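Local coordinates for putative carbonic anhydrase (Streptococcus mutans, PDB 3LAS), which probably catalyses the interconversion of hydrogencarbonate and carbon dioxide as a zinc-dependent beta-class carbonic anhydrase, at residues S73-I76 and S77-L81. Sequence-based numbering, arbitrary orientation.
Sequences SLVI and SEQQL
E78 lies back along L74 one turn earlier in helix 68-80, close to the C-terminal end of this helix, which packs on the mixed beta sheet of the beta-class carbonic anhydrase fold. E78 N donates to L74 O at 2.8 Å, and the side chain then follows the same carbonyl. E78 CB sits 3.3 Å from L74 O, and E78 CG, set beside the backbone N by a chi1 of -71°, is 3.2 Å from that oxygen. The chain runs on extended, with E78 CD 3.6 Å from L74 O. At the tip the two carboxylate oxygens part: E78 OE1 is 3.7 Å from L74 O, whereas E78 OE2 comes 4.4 Å from L74 CB. I86 of strand 85-91 and the loop residues T83, I144 and I148 also touch this side chain. S77 N to S73 O and Q79 N to V75 O continue the i to i+4 pattern. At I76 the last turn widens: its O accepts Q80 N and, weakly, L81 N, an i to i+5 bond of pi type. S77 OG, turned away from the backbone N (chi1 178°), hydrogen-bonds to H57 and T83. From this turn the Q80 amide hydrogen-bonds to Q107 (through OE1) and T98 (through NE2) of the second subunit, while I76 packs on A62 of that subunit. Across the end of the helix, the branch methyl I76 CG2 meets L81 CD1 at 4.3 Å.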
loop_
_atom_site.group_PDB
_atom_site.type_symbol
_atom_site.label_atom_id
_atom_site.label_comp_id
_atom_site.label_asym_id
_atom_site.label_seq_id
_atom_site.Cartn_x
_atom_site.Cartn_y
_atom_site.Cartn_z
ATOM N N SER A 73 -10.016 0.939 -3.676
ATOM C CA SER A 73 -9.108 2.043 -3.522
ATOM C C SER A 73 -8.890 2.788 -4.831
ATOM O O SER A 73 -8.759 4.039 -4.821
ATOM C CB SER A 73 -7.789 1.551 -2.926
ATOM O OG SER A 73 -8.005 0.961 -1.632
ATOM N N LEU A 74 -8.805 2.056 -5.935
ATOM C CA LEU A 74 -8.665 2.680 -7.213
ATOM C C LEU A 74 -9.899 3.439 -7.609
ATOM O O LEU A 74 -9.774 4.487 -8.272
ATOM C CB LEU A 74 -8.295 1.654 -8.314
ATOM C CG LEU A 74 -6.923 1.052 -8.201
ATOM C CD1 LEU A 74 -6.749 -0.093 -9.172
ATOM C CD2 LEU A 74 -5.853 2.147 -8.473
ATOM N N VAL A 75 -11.112 2.956 -7.308
ATOM C CA VAL A 75 -12.327 3.705 -7.681
ATOM C C VAL A 75 -12.311 4.988 -6.857
ATOM O O VAL A 75 -12.671 6.099 -7.411
ATOM C CB VAL A 75 -13.556 2.842 -7.340
ATOM C CG1 VAL A 75 -14.849 3.761 -7.361
ATOM C CG2 VAL A 75 -13.654 1.654 -8.222
ATOM N N ILE A 76 -11.879 5.022 -5.605
ATOM C CA ILE A 76 -11.753 6.285 -4.865
ATOM C C ILE A 76 -10.690 7.120 -5.523
ATOM O O ILE A 76 -10.894 8.354 -5.780
ATOM C CB ILE A 76 -11.447 5.981 -3.351
ATOM C CG1 ILE A 76 -12.675 5.339 -2.746
ATOM C CG2 ILE A 76 -11.026 7.268 -2.649
ATOM C CD1 ILE A 76 -12.331 4.650 -1.384
ATOM N N SER A 77 -9.538 6.564 -5.836
ATOM C CA SER A 77 -8.459 7.358 -6.468
ATOM C C SER A 77 -8.899 8.045 -7.763
ATOM O O SER A 77 -8.522 9.190 -7.993
ATOM C CB SER A 77 -7.289 6.364 -6.755
ATOM O OG SER A 77 -6.216 7.020 -7.403
ATOM N N GLU A 78 -9.642 7.289 -8.568
ATOM C CA GLU A 78 -10.026 7.750 -9.900
ATOM C C GLU A 78 -11.252 8.651 -9.883
ATOM O O GLU A 78 -11.265 9.756 -10.496
ATOM C CB GLU A 78 -10.300 6.552 -10.793
ATOM C CG GLU A 78 -8.978 5.825 -11.122
ATOM C CD GLU A 78 -9.071 4.520 -11.785
ATOM O OE1 GLU A 78 -10.157 3.943 -11.961
ATOM O OE2 GLU A 78 -7.970 3.919 -12.072
ATOM N N GLN A 79 -12.311 8.238 -9.171
ATOM C CA GLN A 79 -13.574 8.967 -9.286
ATOM C C GLN A 79 -13.648 10.032 -8.271
ATOM O O GLN A 79 -14.325 11.068 -8.530
ATOM C CB GLN A 79 -14.788 8.000 -9.166
ATOM C CG GLN A 79 -14.744 6.891 -10.254
ATOM C CD GLN A 79 -14.449 7.326 -11.662
ATOM O OE1 GLN A 79 -14.940 8.382 -12.096
ATOM N NE2 GLN A 79 -13.661 6.592 -12.402
ATOM N N GLN A 80 -13.074 9.916 -7.086
ATOM C CA GLN A 80 -13.093 11.008 -6.136
ATOM C C GLN A 80 -11.831 11.869 -6.289
ATOM O O GLN A 80 -11.899 13.096 -6.154
ATOM C CB GLN A 80 -13.226 10.388 -4.748
ATOM C CG GLN A 80 -13.496 11.355 -3.587
ATOM C CD GLN A 80 -14.854 11.968 -3.551
ATOM O OE1 GLN A 80 -15.616 11.831 -4.505
ATOM N NE2 GLN A 80 -15.137 12.707 -2.502
ATOM N N LEU A 81 -10.677 11.300 -6.595
ATOM C CA LEU A 81 -9.385 11.979 -6.549
ATOM C C LEU A 81 -8.720 12.206 -7.895
ATOM O O LEU A 81 -7.552 12.612 -7.896
ATOM C CB LEU A 81 -8.475 11.361 -5.448
ATOM C CG LEU A 81 -9.128 11.266 -4.108
ATOM C CD1 LEU A 81 -8.267 10.500 -3.087
ATOM C CD2 LEU A 81 -9.499 12.701 -3.528
#